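Local coordinates for protein SaTIE-TED (Staphylococcus aureus, PDB 6FX6) that is of unknown function but, as the thioester domain of an LPXTG-anchored surface protein, probably forms covalent links to target molecules through an internal thioester, at residues L78-H83 against D201-V206; G168-S173 against F226-S231; Q101-E106 against A126-S131; L210-G215 against V220-P225; I48-E53 against L108-H113. One frame throughout, in Å; residues are numbered along the deposited sequence.

Contact 1 (L78-H83 against D201-V206); sequences LTMISH and DRITIV
Ile203 and Ile205 close round the imidazole of His83 from the loop between strands 195-201 and 210-213, which here packs against helix 72-87 near the centre of the chain. It is a loop-on-helix contact, and one helical turn, from Met80 to His83, supplies all of the helix side.

Following the loop, Asp201 marks the end of strand 195-201. Arg202 gives only its carbonyl: a water donates to Arg202 O at 2.9 Å and sits 2.7 Å from His83 NE2, in the plane of the ring, so the one polar link between the segments runs through solvent.

Next comes Ile203, which comes up over one face of the imidazole. Its CG2 makes a CH-pi contact 4.2 Å from the ring centroid, 28° off the normal, while CD1 lies over the same ring nearer the rim. That CD1 also touches Met80, a selenomethionine whose chain is bent at chi2 and again at chi3, bringing CE to within 3.9 Å of it.

Thr204 turns outward, and Ile205 swings back in. With CG1 held between the backbone N and the carbonyl carbon (chi1 46°), its chain runs up to the imidazole edge and rests on Ile87 too. There Ile205 CD1 lies in the ring plane, 3.6 Å from His83 CE1.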
# COMPACT_ATOMS: atom_id res chain seq x y z
N LEU A 78 -7.47 -1.37 1.84
CA LEU A 78 -6.80 -2.60 2.29
C LEU A 78 -5.36 -2.71 1.77
O LEU A 78 -4.47 -3.13 2.51
CB LEU A 78 -7.60 -3.84 1.89
CG LEU A 78 -8.95 -4.03 2.59
CD1 LEU A 78 -9.81 -5.02 1.83
CD2 LEU A 78 -8.78 -4.47 4.03
N THR A 79 -5.13 -2.31 0.52
CA THR A 79 -3.78 -2.33 -0.06
C THR A 79 -2.91 -1.21 0.52
O THR A 79 -1.70 -1.40 0.71
CB THR A 79 -3.80 -2.25 -1.61
OG1 THR A 79 -4.44 -1.04 -2.04
CG2 THR A 79 -4.54 -3.45 -2.21
N MSE A 80 -3.52 -0.05 0.81
CA MSE A 80 -2.83 1.07 1.47
C MSE A 80 -2.35 0.69 2.84
O MSE A 80 -1.23 1.02 3.23
CB MSE A 80 -3.72 2.30 1.67
CG MSE A 80 -4.30 2.94 0.41
SE MSE A 80 -2.84 3.62 -0.69
CE MSE A 80 -2.61 2.09 -1.91
N ILE A 81 -3.21 0.03 3.60
CA ILE A 81 -2.87 -0.40 4.95
C ILE A 81 -1.77 -1.47 4.91
O ILE A 81 -0.82 -1.40 5.69
CB ILE A 81 -4.10 -0.91 5.73
CG1 ILE A 81 -5.09 0.24 5.96
CG2 ILE A 81 -3.68 -1.49 7.08
CD1 ILE A 81 -6.50 -0.21 6.27
N SER A 82 -1.89 -2.43 4.00
CA SER A 82 -0.86 -3.44 3.83
C SER A 82 0.47 -2.78 3.45
O SER A 82 1.49 -3.03 4.09
CB SER A 82 -1.27 -4.46 2.78
OG SER A 82 -0.25 -5.42 2.56
N HIS A 83 0.44 -1.91 2.45
CA HIS A 83 1.65 -1.28 1.92
C HIS A 83 2.37 -0.40 2.96
O HIS A 83 3.52 -0.68 3.32
CB HIS A 83 1.35 -0.47 0.67
CG HIS A 83 2.55 0.20 0.09
ND1 HIS A 83 3.49 -0.47 -0.66
CD2 HIS A 83 2.97 1.49 0.17
CE1 HIS A 83 4.43 0.38 -1.04
NE2 HIS A 83 4.15 1.57 -0.54
N ASP A 201 5.64 9.24 -8.67
CA ASP A 201 4.95 8.14 -7.98
C ASP A 201 5.24 8.10 -6.48
O ASP A 201 6.39 8.23 -6.06
CB ASP A 201 5.38 6.79 -8.55
CG ASP A 201 5.12 6.66 -10.04
OD1 ASP A 201 4.14 7.23 -10.54
OD2 ASP A 201 5.92 5.97 -10.70
N ARG A 202 4.20 7.88 -5.69
CA ARG A 202 4.35 7.57 -4.27
C ARG A 202 4.69 6.09 -4.03
O ARG A 202 5.33 5.77 -3.03
CB ARG A 202 3.08 7.94 -3.50
CG ARG A 202 2.86 9.43 -3.36
CD ARG A 202 1.47 9.71 -2.81
NE ARG A 202 1.27 11.14 -2.55
CZ ARG A 202 1.62 11.78 -1.43
NH1 ARG A 202 2.22 11.16 -0.41
NH2 ARG A 202 1.37 13.09 -1.33
N ILE A 203 4.23 5.21 -4.92
CA ILE A 203 4.43 3.76 -4.79
C ILE A 203 5.10 3.21 -6.06
O ILE A 203 4.62 3.43 -7.17
CB ILE A 203 3.08 3.04 -4.56
CG1 ILE A 203 2.43 3.55 -3.26
CG2 ILE A 203 3.28 1.52 -4.49
CD1 ILE A 203 1.02 3.03 -3.00
N THR A 204 6.19 2.47 -5.88
CA THR A 204 6.96 1.90 -6.98
C THR A 204 7.03 0.36 -6.97
O THR A 204 7.84 -0.22 -7.69
CB THR A 204 8.39 2.45 -6.97
OG1 THR A 204 9.04 2.07 -5.75
CG2 THR A 204 8.37 3.98 -7.09
N ILE A 205 6.21 -0.29 -6.13
CA ILE A 205 6.05 -1.75 -6.13
C ILE A 205 4.57 -2.05 -6.40
O ILE A 205 3.88 -2.68 -5.59
CB ILE A 205 6.55 -2.43 -4.82
CG1 ILE A 205 6.07 -1.69 -3.57
CG2 ILE A 205 8.07 -2.53 -4.83
CD1 ILE A 205 6.11 -2.54 -2.31
N VAL A 206 4.12 -1.58 -7.55
CA VAL A 206 2.72 -1.69 -7.95
C VAL A 206 2.47 -3.09 -8.51
O VAL A 206 3.34 -3.68 -9.15
CB VAL A 206 2.36 -0.59 -8.98
CG1 VAL A 206 0.92 -0.74 -9.47
CG2 VAL A 206 2.58 0.79 -8.37
O HOH W 1 5.67 3.73 -1.01

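Contact 2 (G168-S173 against F226-S231); sequences GIRTPS and FDPLDS
The guanidinium of Arg170 is approached on a slant by two groups of the 226-231 loop, the ring of Pro228 and the carboxylate of Asp230. Only its NH1 corner is involved. Arg170 NH1 lies 3.7 Å from Pro228 CG, and the arginine chain passes both partners at about a right angle. The guanidinium and the Asp230 carboxylate are turned 50° apart, and Asp230 OD2 stands 4.2 Å from Arg170 NH1, well out of the guanidinium plane. No N-H points at this oxygen, so the attraction is one of charge alone.

Both charged groups have a stronger partner elsewhere. Arg170 NH1 makes a salt bridge with Asp201 OD1, and Asp230 OD2 is hydrogen-bonded to His199 ND1. The arginine is thus close to two carboxylates, which would be expected to favour its positive charge. Its reach depends on bends at chi2 and chi3, which fold the chain round to the loop.

The loop has a brace of its own. Leu229 N donates to Asp227 OD1 at 3.0 Å and 165°, meeting that oxygen from above the carboxylate plane; this is an Asx turn, and it encloses Pro228.

The topology explains the meeting. Strand 168-170 lies at an edge of a four-stranded mixed sheet and strand 231-238 lies two places in, with 195-201 between them. Arg170 reaches past the end of strand 195-201 to the loop that enters strand 231-238: an edge-strand arginine among the carboxylates at the end of a mixed beta sheet, beside an Asx turn.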
# COMPACT_ATOMS: atom_id res chain seq x y z
N GLY A 168 9.49 7.50 -6.94
CA GLY A 168 9.92 7.21 -8.30
C GLY A 168 9.40 8.25 -9.27
O GLY A 168 8.40 8.91 -9.01
N ILE A 169 10.12 8.38 -10.39
CA ILE A 169 9.80 9.36 -11.43
C ILE A 169 9.82 8.65 -12.77
O ILE A 169 10.81 8.00 -13.11
CB ILE A 169 10.83 10.53 -11.45
CG1 ILE A 169 10.96 11.18 -10.06
CG2 ILE A 169 10.42 11.58 -12.48
CD1 ILE A 169 12.02 12.26 -9.96
N ARG A 170 8.72 8.76 -13.52
CA ARG A 170 8.65 8.25 -14.90
C ARG A 170 8.62 9.44 -15.86
O ARG A 170 7.86 10.40 -15.66
CB ARG A 170 7.40 7.40 -15.11
CG ARG A 170 7.36 6.11 -14.30
CD ARG A 170 6.01 5.93 -13.63
NE ARG A 170 4.93 5.71 -14.58
CZ ARG A 170 3.62 5.86 -14.34
NH1 ARG A 170 3.16 6.26 -13.15
NH2 ARG A 170 2.76 5.61 -15.32
N THR A 171 9.45 9.35 -16.89
CA THR A 171 9.54 10.37 -17.91
C THR A 171 9.67 9.68 -19.26
O THR A 171 10.28 8.60 -19.34
CB THR A 171 10.78 11.26 -17.70
OG1 THR A 171 11.97 10.46 -17.69
CG2 THR A 171 10.69 12.02 -16.39
N PRO A 172 9.11 10.29 -20.32
CA PRO A 172 9.39 9.76 -21.65
C PRO A 172 10.83 10.08 -22.05
O PRO A 172 11.49 10.90 -21.41
CB PRO A 172 8.40 10.51 -22.54
CG PRO A 172 8.21 11.81 -21.84
CD PRO A 172 8.23 11.47 -20.38
N SER A 173 11.31 9.42 -23.10
CA SER A 173 12.64 9.68 -23.64
C SER A 173 12.77 11.14 -24.07
O SER A 173 11.80 11.74 -24.57
CB SER A 173 12.91 8.75 -24.83
OG SER A 173 14.24 8.89 -25.28
N PHE A 226 -2.35 -1.22 -6.49
CA PHE A 226 -2.51 -1.27 -7.96
C PHE A 226 -2.43 0.11 -8.61
O PHE A 226 -2.61 0.22 -9.82
CB PHE A 226 -3.82 -1.98 -8.35
CG PHE A 226 -5.06 -1.41 -7.70
CD1 PHE A 226 -5.69 -0.29 -8.24
CD2 PHE A 226 -5.59 -2.00 -6.56
CE1 PHE A 226 -6.82 0.24 -7.64
CE2 PHE A 226 -6.73 -1.48 -5.95
CZ PHE A 226 -7.35 -0.35 -6.50
N ASP A 227 -2.15 1.14 -7.82
CA ASP A 227 -2.10 2.52 -8.28
C ASP A 227 -0.81 3.14 -7.75
O ASP A 227 -0.57 3.10 -6.54
CB ASP A 227 -3.32 3.28 -7.73
CG ASP A 227 -3.57 4.61 -8.43
OD1 ASP A 227 -2.63 5.22 -9.00
OD2 ASP A 227 -4.74 5.06 -8.40
N PRO A 228 0.03 3.72 -8.63
CA PRO A 228 1.22 4.40 -8.11
C PRO A 228 0.95 5.72 -7.36
O PRO A 228 1.87 6.26 -6.75
CB PRO A 228 2.07 4.65 -9.36
CG PRO A 228 1.12 4.62 -10.50
CD PRO A 228 0.02 3.68 -10.11
N LEU A 229 -0.28 6.22 -7.41
CA LEU A 229 -0.69 7.43 -6.68
C LEU A 229 0.21 8.62 -7.05
O LEU A 229 0.75 9.30 -6.18
CB LEU A 229 -0.68 7.19 -5.17
CG LEU A 229 -1.47 5.98 -4.66
CD1 LEU A 229 -1.29 5.86 -3.16
CD2 LEU A 229 -2.94 6.07 -5.01
N ASP A 230 0.36 8.83 -8.36
CA ASP A 230 1.29 9.84 -8.87
C ASP A 230 0.66 11.21 -8.99
O ASP A 230 -0.49 11.34 -9.38
CB ASP A 230 1.89 9.43 -10.22
CG ASP A 230 0.86 9.27 -11.32
OD1 ASP A 230 -0.13 8.55 -11.09
OD2 ASP A 230 1.06 9.82 -12.42
N SER A 231 1.43 12.23 -8.62
CA SER A 231 1.20 13.58 -9.12
C SER A 231 1.81 13.59 -10.51
O SER A 231 2.89 13.04 -10.70
CB SER A 231 1.86 14.62 -8.23
OG SER A 231 1.29 14.60 -6.94

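Contact 3 (Q101-E106 against A126-S131); sequences QMLIWE and ADILKS
Glu106 OE2 on helix 94-107 is gripped by two groups of helix 121-134, forming a salt bridge with Lys125 NZ and a hydrogen bond with Tyr121 OH. This polar clasp accompanies an apolar helix-helix packing within the thioester domain, centred one turn earlier at Leu103.

Leu103 and Ile128 reach toward each other tip to tip. The leucine points its CG away from its own backbone N (chi1 -175°), which carries CD2 toward helix 121-134; there CD2 meets Ile128 CG2 at 3.6 Å and lies 4.0 Å from Ile128 CB. On the isoleucine it is the short branch that does the touching. Helix 72-87 adds a third wall, with Ile81 against Leu103.

Helix 94-107 turns other residues to different work. Gln101 OE1 is hydrogen-bonded to Cys47 N, and the Gln-x-x-x-Trp sequence ending in Trp105 matches that of thioester domains, so Cys47 and Gln101 are probably the thioester pair. Leu103 faces another way, toward helix 121-134.

The second helix brings up one more methyl beside Ile128. Leu129 CD2 stands 4.2 Å from the same Leu103 CD2.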
# COMPACT_ATOMS: atom_id res chain seq x y z
N GLN A 101 -2.29 -6.14 10.53
CA GLN A 101 -3.35 -7.16 10.43
C GLN A 101 -4.59 -6.73 11.21
O GLN A 101 -5.70 -6.89 10.73
CB GLN A 101 -2.87 -8.51 10.96
CG GLN A 101 -3.91 -9.64 10.95
CD GLN A 101 -4.32 -10.04 9.55
OE1 GLN A 101 -3.74 -10.96 8.97
NE2 GLN A 101 -5.32 -9.36 9.00
N MSE A 102 -4.38 -6.19 12.41
CA MSE A 102 -5.49 -5.75 13.25
C MSE A 102 -6.25 -4.58 12.67
O MSE A 102 -7.47 -4.50 12.83
CB MSE A 102 -5.01 -5.38 14.66
CG MSE A 102 -4.96 -6.62 15.55
SE MSE A 102 -3.95 -6.18 17.18
CE MSE A 102 -5.27 -4.99 18.04
N LEU A 103 -5.54 -3.67 12.00
CA LEU A 103 -6.18 -2.53 11.33
C LEU A 103 -6.97 -2.95 10.09
O LEU A 103 -8.07 -2.44 9.86
CB LEU A 103 -5.14 -1.46 10.95
CG LEU A 103 -5.68 -0.15 10.36
CD1 LEU A 103 -6.80 0.44 11.20
CD2 LEU A 103 -4.55 0.86 10.20
N ILE A 104 -6.40 -3.86 9.30
CA ILE A 104 -7.11 -4.51 8.19
C ILE A 104 -8.39 -5.15 8.70
O ILE A 104 -9.45 -4.97 8.11
CB ILE A 104 -6.21 -5.56 7.48
CG1 ILE A 104 -5.17 -4.85 6.61
CG2 ILE A 104 -7.03 -6.53 6.63
CD1 ILE A 104 -4.00 -5.72 6.20
N TRP A 105 -8.29 -5.88 9.81
CA TRP A 105 -9.46 -6.53 10.40
C TRP A 105 -10.52 -5.57 10.95
O TRP A 105 -11.69 -5.92 10.96
CB TRP A 105 -9.05 -7.51 11.51
CG TRP A 105 -8.54 -8.84 11.04
CD1 TRP A 105 -8.52 -9.33 9.77
CD2 TRP A 105 -8.01 -9.87 11.88
NE1 TRP A 105 -7.99 -10.60 9.76
CE2 TRP A 105 -7.67 -10.95 11.04
CE3 TRP A 105 -7.80 -9.98 13.25
CZ2 TRP A 105 -7.11 -12.13 11.53
CZ3 TRP A 105 -7.24 -11.15 13.75
CH2 TRP A 105 -6.90 -12.21 12.89
N GLU A 106 -10.12 -4.38 11.41
CA GLU A 106 -11.10 -3.35 11.81
C GLU A 106 -12.03 -2.96 10.66
O GLU A 106 -13.21 -2.72 10.89
CB GLU A 106 -10.42 -2.09 12.36
CG GLU A 106 -9.83 -2.26 13.75
CD GLU A 106 -9.85 -0.99 14.60
OE1 GLU A 106 -10.88 -0.28 14.60
OE2 GLU A 106 -8.84 -0.71 15.29
N ALA A 126 -2.36 4.93 14.48
CA ALA A 126 -2.40 6.36 14.13
C ALA A 126 -1.37 6.74 13.06
O ALA A 126 -1.70 7.45 12.12
CB ALA A 126 -2.20 7.22 15.38
N ASP A 127 -0.14 6.24 13.20
CA ASP A 127 0.92 6.49 12.22
C ASP A 127 0.59 5.89 10.84
O ASP A 127 0.97 6.47 9.82
CB ASP A 127 2.29 5.97 12.70
CG ASP A 127 3.46 6.72 12.07
OD1 ASP A 127 3.60 7.94 12.33
OD2 ASP A 127 4.25 6.09 11.31
N ILE A 128 -0.12 4.76 10.82
CA ILE A 128 -0.55 4.13 9.56
C ILE A 128 -1.63 4.96 8.88
O ILE A 128 -1.53 5.25 7.68
CB ILE A 128 -1.05 2.68 9.76
CG1 ILE A 128 0.12 1.78 10.18
CG2 ILE A 128 -1.69 2.13 8.48
CD1 ILE A 128 -0.28 0.39 10.61
N LEU A 129 -2.65 5.36 9.63
CA LEU A 129 -3.72 6.20 9.08
C LEU A 129 -3.21 7.56 8.56
O LEU A 129 -3.71 8.05 7.55
CB LEU A 129 -4.84 6.41 10.11
CG LEU A 129 -5.63 5.15 10.49
CD1 LEU A 129 -6.65 5.49 11.57
CD2 LEU A 129 -6.31 4.53 9.28
N LYS A 130 -2.22 8.13 9.24
CA LYS A 130 -1.55 9.36 8.80
C LYS A 130 -0.83 9.16 7.46
O LYS A 130 -0.89 10.03 6.60
CB LYS A 130 -0.54 9.84 9.86
CG LYS A 130 0.18 11.14 9.54
CD LYS A 130 1.21 11.49 10.60
CE LYS A 130 1.84 12.85 10.35
NZ LYS A 130 2.78 13.25 11.43
N SER A 131 -0.15 8.02 7.30
CA SER A 131 0.53 7.69 6.04
C SER A 131 -0.46 7.50 4.88
O SER A 131 -0.20 7.96 3.76
CB SER A 131 1.39 6.44 6.19
OG SER A 131 2.55 6.71 6.95

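Contact 4 (L210-G215 against V220-P225); sequences LVYTSG and VGVLKP
Tyr212 and Val220 face each other across two antiparallel strands, as do Leu210 and Val222 farther along, and each pair is joined by two backbone hydrogen bonds. Tyr212 N to Val220 O is the shortest at 2.7 Å. Its return bond, Val220 N to Tyr212 O, is the straightest, 171° at the hydrogen. In the Leu210 pair, Val222 N to Leu210 O is the most bent of the four, with an angle of 138°.

Between them, Val211 and Gly221 form a non-hydrogen-bonded pair. CA-H...O contacts serve there: Gly221 CA lies 3.5 Å from Leu210 O, and Val211 CA is equally far from Val220 O.

Apolar contact is made on the face that carries Leu210, Tyr212, Val220 and Val222. The tyrosine ring leans diagonally along the strands, so that Tyr212 CE2 meets Val222 CG2 at 3.6 Å. With CG anti to the carbonyl carbon (chi1 -77°), the ring keeps an edge near Val220 O.

Beyond the pairing, Leu223 is the centre of an inverse gamma turn, with a weak bond from Lys224 N to Val222 O. The whole is a beta hairpin inside a larger antiparallel sheet, its strand 210-213 flanked by 59-64 and its strand 220-222 by 43-47.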
# COMPACT_ATOMS: atom_id res chain seq x y z
N LEU A 210 -4.10 -10.04 -5.01
CA LEU A 210 -4.68 -11.37 -5.14
C LEU A 210 -5.35 -11.80 -3.84
O LEU A 210 -4.96 -11.36 -2.76
CB LEU A 210 -3.58 -12.38 -5.50
CG LEU A 210 -2.78 -12.10 -6.79
CD1 LEU A 210 -1.76 -13.20 -7.05
CD2 LEU A 210 -3.71 -11.95 -7.98
N VAL A 211 -6.38 -12.63 -3.97
CA VAL A 211 -6.98 -13.32 -2.84
C VAL A 211 -6.72 -14.81 -3.07
O VAL A 211 -6.80 -15.29 -4.20
CB VAL A 211 -8.50 -13.01 -2.65
CG1 VAL A 211 -9.32 -13.28 -3.91
CG2 VAL A 211 -9.07 -13.78 -1.47
N TYR A 212 -6.37 -15.50 -1.99
CA TYR A 212 -6.04 -16.92 -2.02
C TYR A 212 -7.03 -17.69 -1.17
O TYR A 212 -7.29 -17.33 -0.02
CB TYR A 212 -4.62 -17.14 -1.51
CG TYR A 212 -3.57 -16.78 -2.52
CD1 TYR A 212 -3.19 -17.70 -3.50
CD2 TYR A 212 -2.96 -15.53 -2.52
CE1 TYR A 212 -2.23 -17.37 -4.45
CE2 TYR A 212 -1.99 -15.20 -3.46
CZ TYR A 212 -1.63 -16.12 -4.43
OH TYR A 212 -0.68 -15.81 -5.36
N THR A 213 -7.58 -18.76 -1.75
CA THR A 213 -8.68 -19.51 -1.17
C THR A 213 -8.34 -21.00 -1.18
O THR A 213 -7.88 -21.52 -2.20
CB THR A 213 -9.97 -19.27 -1.98
OG1 THR A 213 -10.28 -17.87 -1.96
CG2 THR A 213 -11.16 -20.05 -1.41
N SER A 214 -8.56 -21.66 -0.05
CA SER A 214 -8.47 -23.11 0.07
C SER A 214 -9.70 -23.63 0.81
O SER A 214 -9.77 -23.52 2.04
CB SER A 214 -7.20 -23.52 0.80
OG SER A 214 -7.14 -24.92 0.99
N GLY A 215 -10.68 -24.15 0.06
CA GLY A 215 -11.89 -24.74 0.63
C GLY A 215 -12.76 -23.71 1.34
O GLY A 215 -13.07 -22.66 0.77
N VAL A 220 -6.88 -15.46 2.31
CA VAL A 220 -5.66 -14.70 2.57
C VAL A 220 -5.38 -13.78 1.39
O VAL A 220 -5.54 -14.18 0.23
CB VAL A 220 -4.47 -15.66 2.84
CG1 VAL A 220 -3.14 -14.92 2.81
CG2 VAL A 220 -4.66 -16.35 4.19
N GLY A 221 -4.96 -12.56 1.70
CA GLY A 221 -4.72 -11.54 0.69
C GLY A 221 -3.26 -11.19 0.58
O GLY A 221 -2.60 -10.92 1.59
N VAL A 222 -2.74 -11.22 -0.65
CA VAL A 222 -1.49 -10.55 -0.98
C VAL A 222 -1.97 -9.22 -1.53
O VAL A 222 -2.35 -9.13 -2.71
CB VAL A 222 -0.64 -11.34 -1.98
CG1 VAL A 222 0.65 -10.60 -2.29
CG2 VAL A 222 -0.33 -12.72 -1.42
N LEU A 223 -2.00 -8.21 -0.67
CA LEU A 223 -2.72 -6.97 -0.92
C LEU A 223 -1.80 -5.94 -1.57
O LEU A 223 -1.41 -4.93 -0.96
CB LEU A 223 -3.31 -6.44 0.39
CG LEU A 223 -4.21 -7.42 1.16
CD1 LEU A 223 -4.56 -6.85 2.53
CD2 LEU A 223 -5.46 -7.75 0.36
N LYS A 224 -1.48 -6.20 -2.84
CA LYS A 224 -0.59 -5.34 -3.61
C LYS A 224 -1.32 -4.06 -4.03
O LYS A 224 -2.46 -4.12 -4.49
CB LYS A 224 -0.10 -6.05 -4.87
CG LYS A 224 0.66 -7.34 -4.62
CD LYS A 224 1.28 -7.84 -5.91
CE LYS A 224 1.97 -9.17 -5.71
NZ LYS A 224 2.58 -9.62 -6.98
N PRO A 225 -0.66 -2.90 -3.87
CA PRO A 225 -1.27 -1.67 -4.36
C PRO A 225 -1.24 -1.63 -5.88
O PRO A 225 -0.23 -1.98 -6.49
CB PRO A 225 -0.40 -0.57 -3.73
CG PRO A 225 0.90 -1.21 -3.46
CD PRO A 225 0.67 -2.68 -3.27

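Contact 5 (I48-E53 against L108-H113); sequences IEPNKE and LGAKYH
Pro50 and Leu108 cross at about a right angle, the CD and CG side of the pyrrolidine ring lying against the leucine's CB and carbonyl oxygen. Pro50 CD sits 4.2 Å from Leu108 CB, and Pro50 CG lies 3.8 Å from Leu108 O.

Leu108 continues past the proline toward Ile48. With CG anti to its own carbonyl carbon (chi1 -54°) and an extended tip, it lays CD1 along the isoleucine's backbone: Leu108 CD1 is 3.5 Å from Ile48 O and 3.9 Å from Ile48 CB. The rest of the isoleucine leads away, to Leu68 and the sheet.

On the far side of Gly109, Ala110 points its methyl back at the proline, Pro50 CB to Ala110 CB 4.2 Å. Pro50 thus touches Leu108 with CD and CG and Ala110 with CB, and Trp105 touches both Pro50 and Ala110. The proline itself opens the bend of a type I turn from Glu49 to Lys52, closed by Lys52 N to Glu49 O at 3.2 Å.

The loop 48-53 follows directly on Cys47, and Leu108 follows the helix that carries Gln101, so this contact joins the two chain pieces beside the probable thioester-forming pair, here modelled with the glutamine amide intact. Its chemistry is wholly van der Waals: shape and burial set the fit, while Pro50 O, for one, bonds to Tyr22 OH.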
# COMPACT_ATOMS: atom_id res chain seq x y z
N ILE A 48 -7.96 -11.99 5.61
CA ILE A 48 -9.02 -11.03 5.26
C ILE A 48 -10.43 -11.61 5.51
O ILE A 48 -11.40 -11.20 4.87
CB ILE A 48 -8.88 -10.52 3.80
CG1 ILE A 48 -8.80 -11.69 2.80
CG2 ILE A 48 -7.65 -9.63 3.68
CD1 ILE A 48 -8.70 -11.27 1.36
N GLU A 49 -10.51 -12.56 6.43
CA GLU A 49 -11.76 -13.04 7.02
C GLU A 49 -11.48 -13.30 8.50
O GLU A 49 -11.09 -14.41 8.86
CB GLU A 49 -12.22 -14.32 6.33
CG GLU A 49 -12.85 -14.12 4.97
CD GLU A 49 -13.29 -15.43 4.36
OE1 GLU A 49 -12.44 -16.33 4.21
OE2 GLU A 49 -14.49 -15.57 4.04
N PRO A 50 -11.66 -12.29 9.37
CA PRO A 50 -11.25 -12.42 10.78
C PRO A 50 -11.95 -13.51 11.62
O PRO A 50 -11.47 -13.85 12.71
CB PRO A 50 -11.54 -11.03 11.36
CG PRO A 50 -12.57 -10.44 10.47
CD PRO A 50 -12.28 -10.98 9.11
N ASN A 51 -13.07 -14.04 11.13
CA ASN A 51 -13.83 -15.11 11.80
C ASN A 51 -13.43 -16.56 11.42
O ASN A 51 -14.13 -17.49 11.80
CB ASN A 51 -15.32 -14.92 11.52
CG ASN A 51 -15.70 -15.29 10.09
OD1 ASN A 51 -15.02 -14.90 9.14
ND2 ASN A 51 -16.78 -16.05 9.94
N LYS A 52 -12.33 -16.75 10.69
CA LYS A 52 -11.95 -18.08 10.19
C LYS A 52 -10.48 -18.41 10.41
O LYS A 52 -9.62 -17.52 10.42
CB LYS A 52 -12.26 -18.19 8.71
CG LYS A 52 -13.74 -18.19 8.39
CD LYS A 52 -13.97 -18.41 6.91
CE LYS A 52 -15.44 -18.68 6.63
NZ LYS A 52 -15.63 -19.14 5.23
N GLU A 53 -10.21 -19.71 10.56
CA GLU A 53 -8.84 -20.23 10.62
C GLU A 53 -8.29 -20.46 9.21
O GLU A 53 -9.00 -20.95 8.33
CB GLU A 53 -8.79 -21.53 11.44
CG GLU A 53 -9.17 -22.83 10.72
CD GLU A 53 -10.58 -22.85 10.13
OE1 GLU A 53 -11.49 -22.18 10.69
OE2 GLU A 53 -10.79 -23.54 9.11
N LEU A 108 -12.90 -4.95 8.22
CA LEU A 108 -13.69 -6.13 7.89
C LEU A 108 -14.54 -6.66 9.06
O LEU A 108 -14.94 -7.83 9.05
CB LEU A 108 -12.75 -7.23 7.37
CG LEU A 108 -11.83 -6.82 6.22
CD1 LEU A 108 -10.85 -7.93 5.89
CD2 LEU A 108 -12.65 -6.45 4.99
N GLY A 109 -14.80 -5.81 10.05
CA GLY A 109 -15.80 -6.10 11.10
C GLY A 109 -15.30 -6.59 12.45
O GLY A 109 -16.11 -6.87 13.33
N ALA A 110 -13.98 -6.69 12.63
CA ALA A 110 -13.42 -7.12 13.91
C ALA A 110 -13.54 -6.02 14.97
O ALA A 110 -13.34 -4.84 14.67
CB ALA A 110 -11.98 -7.55 13.75
N LYS A 111 -13.89 -6.43 16.20
CA LYS A 111 -14.02 -5.53 17.34
C LYS A 111 -13.15 -6.06 18.48
O LYS A 111 -13.25 -7.24 18.83
CB LYS A 111 -15.48 -5.44 17.78
CG LYS A 111 -16.44 -4.97 16.69
CD LYS A 111 -17.87 -4.90 17.20
CE LYS A 111 -18.79 -4.21 16.20
NZ LYS A 111 -20.16 -4.02 16.75
N TYR A 112 -12.31 -5.20 19.06
CA TYR A 112 -11.35 -5.61 20.09
C TYR A 112 -11.82 -5.21 21.47
O TYR A 112 -12.04 -4.03 21.74
CB TYR A 112 -9.98 -4.98 19.80
CG TYR A 112 -9.51 -5.31 18.42
CD1 TYR A 112 -9.27 -6.63 18.04
CD2 TYR A 112 -9.33 -4.31 17.46
CE1 TYR A 112 -8.86 -6.95 16.76
CE2 TYR A 112 -8.91 -4.62 16.18
CZ TYR A 112 -8.68 -5.94 15.84
OH TYR A 112 -8.28 -6.26 14.57
N HIS A 113 -11.97 -6.21 22.34
CA HIS A 113 -12.39 -6.01 23.73
C HIS A 113 -11.17 -5.78 24.63
O HIS A 113 -11.22 -4.94 25.53
CB HIS A 113 -13.21 -7.20 24.22
CG HIS A 113 -14.33 -7.58 23.30
ND1 HIS A 113 -15.54 -6.91 23.29
CD2 HIS A 113 -14.42 -8.53 22.34
CE1 HIS A 113 -16.32 -7.45 22.37
NE2 HIS A 113 -15.67 -8.43 21.78

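How the contacts relate
From the N terminus, 48-53 opens contact 5, 78-83 opens contact 1 and 101-106 opens contact 3. Contact 5 closes first, at 108-113, beyond helices 72-87 and 94-107; contact 3 closes past it at 126-131, so the two cross, and both belong to the thioester domain. Contact 1 returns only at 201-206, crossing contact 5 and enclosing contact 3. Contact 2 opens at 168-173, crosses contact 1 and closes at 226-231, with the hairpin of contact 4 nested inside it. Asp201 and Arg170 link contacts 1 and 2 at the end of the four-stranded sheet, while Ile48 on Val211 joins contact 5 to contact 4.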